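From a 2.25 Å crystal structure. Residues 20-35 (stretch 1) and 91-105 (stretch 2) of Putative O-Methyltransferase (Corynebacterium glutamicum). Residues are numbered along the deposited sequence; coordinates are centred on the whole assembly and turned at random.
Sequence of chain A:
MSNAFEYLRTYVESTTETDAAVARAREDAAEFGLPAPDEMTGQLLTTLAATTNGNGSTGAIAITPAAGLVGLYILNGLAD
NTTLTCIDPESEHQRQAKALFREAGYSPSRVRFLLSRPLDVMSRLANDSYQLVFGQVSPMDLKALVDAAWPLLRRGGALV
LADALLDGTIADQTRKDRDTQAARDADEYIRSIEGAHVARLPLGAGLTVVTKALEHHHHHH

Stretch 1, residues 20-35: AAVARAREDAAEFGLP
Stretch 2, residues 91-105: SEHQRQAKALFREAG

No direct hydrogen bond joins the two stretches; the polar links between them are one bridging water and one long salt bridge, and the rest is packing, with Leu100 as the central knob and a second cluster where Phe32 and Leu34 meet Gln96 and His93. The water donates to Asp28 OD2 (2.6 Å) and to the backbone Gln96 O (2.9 Å), spanning the helices where their CA atoms stand 8.0 Å apart at Asp28 and Gln96.

Stretch 1 is helical from Ala20 to Glu31, stretch 2 from Ser91 to Glu103, both with phi/psi near -65/-40 and i to i+4 backbone hydrogen bonds. Their N-to-C directions lie at 161°, nearly antiparallel, and the axes approach to 9.7 Å. The register pairs Ala21 with Ala104 (CA to CA 5.2 Å) and Ala25 with Leu100 (CA to CA 6.3 Å), so the CA spacing widens from the Ala21 end toward Asp28. Small side chains line the narrow end: Ala21 CB points toward stretch 2 and meets Ala104 CB at 3.6 Å. Ala104 is the first residue to leave helical phi/psi (-66/165), although Ala104 N still bonds to Leu100 O at 2.9 Å.

Leu100 (chi1 m, chi2 t) is the knob, seated among Ala21, Arg24, Ala25 and Asp28, and has the largest area covered by the opposing stretch, 87 Å² of a summed 464 Å². Leu100 CD1 lies 3.3 Å from Ala25 CB, a close apolar contact; the CA-to-CB bond of the buried Ala25 points sideways relative to stretch 2. Leu100 CD2 packs 3.6 Å from Arg24 CG and 3.7 Å from Asp28 OD2, so the aliphatic part of the arginine helps to wall the hole.

Arg24 (chi1 t, chi2 p) reaches along its own helix to Asp28 (chi1 m), forming a salt bridge from Arg24 NH1 to Asp28 OD1 at 2.8 Å. Asp28 thus uses one carboxylate oxygen for the arginine and the other for the water. Across the interface, Arg24 NE makes the long salt bridge to Glu103 OE1 at 4.0 Å; Glu103 (chi1 m) is exposed, where its charge can remain solvated.

Past the helix, Phe32 leaves helical phi/psi (-104/7), with Phe32 N bonded to Asp28 O at 3.2 Å. Gly33 follows at 64/31, a positive phi that favours glycine, and Leu34 is extended at -87/147 with Leu34 N bonded to Ala29 O at 2.8 Å. Phe32 and Leu34 both point toward stretch 2. Gln96 (chi1 m, chi2 t) meets them both: Gln96 NE2 sits over one face of the Phe32 ring (chi1 m, chi2 -90°), 3.5 Å from Phe32 CE1, and Gln96 OE1 lies 3.6 Å from Leu34 CD1. Leu34 (m, t) also places Leu34 CD2 3.4 Å from His93 NE2. The CA-to-CB bond of His93 points sideways relative to stretch 2, but with chi1 m and chi2 168° the end of the side chain comes nearer, while His93 ND1 is hydrogen-bonded elsewhere in the structure. Glu92 OE2, 4.3 Å from Phe32 CE1, adds a peripheral contact.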

# COMPACT_ATOMS: atom_id res chain seq x y z
N ALA A 20 15.69 16.86 0.75
CA ALA A 20 17.14 16.88 0.95
C ALA A 20 17.64 15.73 1.81
O ALA A 20 18.58 15.03 1.43
CB ALA A 20 17.57 18.22 1.56
N ALA A 21 17.00 15.54 2.96
CA ALA A 21 17.39 14.46 3.86
C ALA A 21 17.26 13.11 3.15
O ALA A 21 18.10 12.23 3.32
CB ALA A 21 16.53 14.50 5.12
N VAL A 22 16.20 12.95 2.36
CA VAL A 22 15.97 11.70 1.63
C VAL A 22 16.98 11.51 0.51
O VAL A 22 17.50 10.41 0.31
CB VAL A 22 14.54 11.64 1.04
CG1 VAL A 22 14.43 10.46 0.06
CG2 VAL A 22 13.51 11.50 2.16
N ALA A 23 17.26 12.58 -0.23
CA ALA A 23 18.21 12.50 -1.33
C ALA A 23 19.60 12.16 -0.78
O ALA A 23 20.36 11.41 -1.39
CB ALA A 23 18.26 13.83 -2.08
N ARG A 24 19.94 12.72 0.38
CA ARG A 24 21.23 12.47 1.00
C ARG A 24 21.33 10.98 1.38
O ARG A 24 22.35 10.33 1.12
CB ARG A 24 21.38 13.37 2.24
CG ARG A 24 22.61 13.12 3.09
CD ARG A 24 23.90 13.25 2.30
NE ARG A 24 24.98 13.73 3.16
CZ ARG A 24 26.24 13.35 3.05
NH1 ARG A 24 26.59 12.47 2.12
NH2 ARG A 24 27.16 13.84 3.88
N ALA A 25 20.27 10.45 1.99
CA ALA A 25 20.25 9.05 2.39
C ALA A 25 20.33 8.11 1.18
O ALA A 25 20.91 7.02 1.27
CB ALA A 25 18.99 8.75 3.20
N ARG A 26 19.77 8.53 0.05
CA ARG A 26 19.80 7.73 -1.17
C ARG A 26 21.21 7.79 -1.78
O ARG A 26 21.69 6.81 -2.36
CB ARG A 26 18.77 8.26 -2.18
CG ARG A 26 18.50 7.32 -3.34
CD ARG A 26 17.23 7.72 -4.08
NE ARG A 26 16.01 7.34 -3.36
CZ ARG A 26 15.60 6.08 -3.22
NH1 ARG A 26 16.30 5.09 -3.74
NH2 ARG A 26 14.47 5.82 -2.56
N GLU A 27 21.87 8.93 -1.65
CA GLU A 27 23.23 9.08 -2.16
C GLU A 27 24.14 8.23 -1.28
O GLU A 27 24.98 7.48 -1.78
CB GLU A 27 23.66 10.54 -2.10
CG GLU A 27 24.18 11.08 -3.43
CD GLU A 27 25.47 10.41 -3.88
OE1 GLU A 27 25.42 9.30 -4.45
OE2 GLU A 27 26.54 11.01 -3.65
N ASP A 28 23.99 8.35 0.04
CA ASP A 28 24.81 7.57 0.97
C ASP A 28 24.72 6.07 0.69
O ASP A 28 25.74 5.39 0.61
CB ASP A 28 24.41 7.85 2.42
CG ASP A 28 24.89 9.20 2.91
OD1 ASP A 28 25.60 9.88 2.14
OD2 ASP A 28 24.57 9.58 4.06
N ALA A 29 23.50 5.56 0.54
CA ALA A 29 23.31 4.13 0.28
C ALA A 29 24.01 3.68 -0.99
O ALA A 29 24.62 2.61 -1.02
CB ALA A 29 21.81 3.80 0.20
N ALA A 30 23.93 4.51 -2.02
CA ALA A 30 24.55 4.21 -3.30
C ALA A 30 26.07 4.22 -3.18
O ALA A 30 26.75 3.37 -3.77
CB ALA A 30 24.10 5.24 -4.35
N GLU A 31 26.61 5.17 -2.42
CA GLU A 31 28.05 5.26 -2.23
C GLU A 31 28.63 4.03 -1.52
O GLU A 31 29.79 3.68 -1.72
CB GLU A 31 28.40 6.52 -1.44
CG GLU A 31 28.35 7.79 -2.27
CD GLU A 31 28.42 9.03 -1.41
OE1 GLU A 31 29.02 8.96 -0.32
OE2 GLU A 31 27.90 10.08 -1.83
N PHE A 32 27.81 3.37 -0.70
CA PHE A 32 28.25 2.19 0.04
C PHE A 32 27.72 0.87 -0.54
O PHE A 32 27.90 -0.19 0.06
CB PHE A 32 27.82 2.31 1.51
CG PHE A 32 28.63 3.33 2.28
CD1 PHE A 32 29.79 2.95 2.96
CD2 PHE A 32 28.22 4.66 2.35
CE1 PHE A 32 30.54 3.88 3.68
CE2 PHE A 32 28.95 5.60 3.06
CZ PHE A 32 30.11 5.21 3.73
N GLY A 33 27.07 0.96 -1.69
CA GLY A 33 26.53 -0.22 -2.36
C GLY A 33 25.43 -0.95 -1.61
O GLY A 33 25.27 -2.16 -1.75
N LEU A 34 24.64 -0.20 -0.84
CA LEU A 34 23.56 -0.79 -0.05
C LEU A 34 22.25 -0.91 -0.81
O LEU A 34 21.95 -0.08 -1.66
CB LEU A 34 23.31 0.05 1.21
CG LEU A 34 24.53 0.42 2.07
CD1 LEU A 34 24.13 1.42 3.15
CD2 LEU A 34 25.11 -0.83 2.68
N PRO A 35 21.46 -1.96 -0.52
CA PRO A 35 20.17 -2.20 -1.17
C PRO A 35 19.21 -1.09 -0.74
O PRO A 35 18.85 -0.99 0.44
CB PRO A 35 19.72 -3.55 -0.62
CG PRO A 35 20.96 -4.13 0.05
CD PRO A 35 21.72 -2.95 0.53
N SER A 91 28.40 -1.58 12.51
CA SER A 91 28.46 -0.32 13.23
C SER A 91 28.50 0.94 12.39
O SER A 91 27.99 1.98 12.83
CB SER A 91 29.63 -0.34 14.23
OG SER A 91 30.84 -0.68 13.59
N GLU A 92 29.07 0.87 11.19
CA GLU A 92 29.09 2.04 10.33
C GLU A 92 27.66 2.26 9.81
O GLU A 92 27.30 3.38 9.45
CB GLU A 92 30.09 1.87 9.17
CG GLU A 92 29.80 0.77 8.17
CD GLU A 92 30.91 0.67 7.12
OE1 GLU A 92 30.91 -0.29 6.33
OE2 GLU A 92 31.78 1.57 7.09
N HIS A 93 26.85 1.19 9.76
CA HIS A 93 25.46 1.34 9.32
C HIS A 93 24.71 2.07 10.43
O HIS A 93 23.79 2.85 10.15
CB HIS A 93 24.84 -0.04 9.03
CG HIS A 93 25.37 -0.67 7.78
ND1 HIS A 93 25.14 -1.99 7.45
CD2 HIS A 93 26.13 -0.16 6.79
CE1 HIS A 93 25.74 -2.26 6.31
NE2 HIS A 93 26.35 -1.16 5.88
N GLN A 94 25.09 1.84 11.69
CA GLN A 94 24.45 2.53 12.81
C GLN A 94 24.83 4.01 12.75
O GLN A 94 23.99 4.89 13.00
CB GLN A 94 24.90 1.93 14.15
CG GLN A 94 24.57 2.82 15.35
CD GLN A 94 24.64 2.07 16.66
OE1 GLN A 94 25.68 1.51 17.03
NE2 GLN A 94 23.52 2.06 17.39
N ARG A 95 26.10 4.29 12.43
CA ARG A 95 26.57 5.66 12.32
C ARG A 95 25.89 6.31 11.11
O ARG A 95 25.46 7.46 11.17
CB ARG A 95 28.09 5.71 12.12
CG ARG A 95 28.87 5.91 13.41
CD ARG A 95 30.23 6.55 13.13
NE ARG A 95 30.30 7.93 13.59
CZ ARG A 95 31.17 8.84 13.15
NH1 ARG A 95 32.06 8.51 12.21
NH2 ARG A 95 31.16 10.07 13.63
N GLN A 96 25.80 5.55 10.02
CA GLN A 96 25.18 6.04 8.79
C GLN A 96 23.72 6.45 9.00
O GLN A 96 23.28 7.49 8.50
CB GLN A 96 25.28 4.96 7.68
CG GLN A 96 26.66 4.88 7.01
CD GLN A 96 26.91 3.57 6.26
OE1 GLN A 96 25.98 2.92 5.79
NE2 GLN A 96 28.18 3.19 6.14
N ALA A 97 22.98 5.64 9.75
CA ALA A 97 21.56 5.90 10.02
C ALA A 97 21.32 7.06 10.98
O ALA A 97 20.59 7.99 10.67
CB ALA A 97 20.89 4.63 10.54
N LYS A 98 21.94 6.99 12.16
CA LYS A 98 21.78 8.04 13.17
C LYS A 98 22.17 9.42 12.62
O LYS A 98 21.59 10.44 13.00
CB LYS A 98 22.62 7.72 14.41
CG LYS A 98 22.06 6.57 15.25
CD LYS A 98 23.08 6.13 16.31
CE LYS A 98 22.50 6.10 17.71
NZ LYS A 98 22.11 4.73 18.15
N ALA A 99 23.15 9.44 11.72
CA ALA A 99 23.59 10.69 11.10
C ALA A 99 22.44 11.24 10.24
O ALA A 99 22.03 12.39 10.40
CB ALA A 99 24.81 10.43 10.22
N LEU A 100 21.92 10.42 9.32
CA LEU A 100 20.83 10.84 8.45
C LEU A 100 19.60 11.34 9.22
O LEU A 100 18.95 12.30 8.82
CB LEU A 100 20.44 9.70 7.49
CG LEU A 100 21.41 9.50 6.33
CD1 LEU A 100 21.12 8.17 5.65
CD2 LEU A 100 21.29 10.66 5.33
N PHE A 101 19.29 10.68 10.34
CA PHE A 101 18.16 11.10 11.15
C PHE A 101 18.52 12.44 11.80
O PHE A 101 17.72 13.36 11.83
CB PHE A 101 17.84 10.04 12.22
CG PHE A 101 17.41 8.71 11.65
CD1 PHE A 101 16.61 8.65 10.51
CD2 PHE A 101 17.82 7.52 12.25
CE1 PHE A 101 16.21 7.43 9.97
CE2 PHE A 101 17.42 6.29 11.72
CZ PHE A 101 16.63 6.24 10.58
N ARG A 102 19.75 12.54 12.30
CA ARG A 102 20.22 13.78 12.92
C ARG A 102 20.12 14.94 11.91
O ARG A 102 19.60 16.00 12.24
CB ARG A 102 21.68 13.63 13.35
CG ARG A 102 22.23 14.81 14.17
CD ARG A 102 23.68 15.14 13.80
NE ARG A 102 24.45 13.95 13.41
CZ ARG A 102 24.68 12.91 14.20
NH1 ARG A 102 24.21 12.90 15.44
NH2 ARG A 102 25.37 11.87 13.75
N GLU A 103 20.63 14.73 10.69
CA GLU A 103 20.60 15.76 9.65
C GLU A 103 19.17 16.14 9.30
O GLU A 103 18.86 17.33 9.17
CB GLU A 103 21.42 15.29 8.44
CG GLU A 103 22.90 15.62 8.60
CD GLU A 103 23.78 14.62 7.91
OE1 GLU A 103 23.42 14.17 6.80
OE2 GLU A 103 24.84 14.28 8.47
N ALA A 104 18.30 15.14 9.12
CA ALA A 104 16.89 15.44 8.91
C ALA A 104 16.59 16.04 10.32
O ALA A 104 17.36 15.85 11.27
CB ALA A 104 16.10 14.16 8.71
N GLY A 105 15.47 16.72 10.49
CA GLY A 105 15.22 17.34 11.79
C GLY A 105 14.73 16.49 12.92
O GLY A 105 14.12 16.99 13.86
O HOH W 1 24.33 7.66 5.77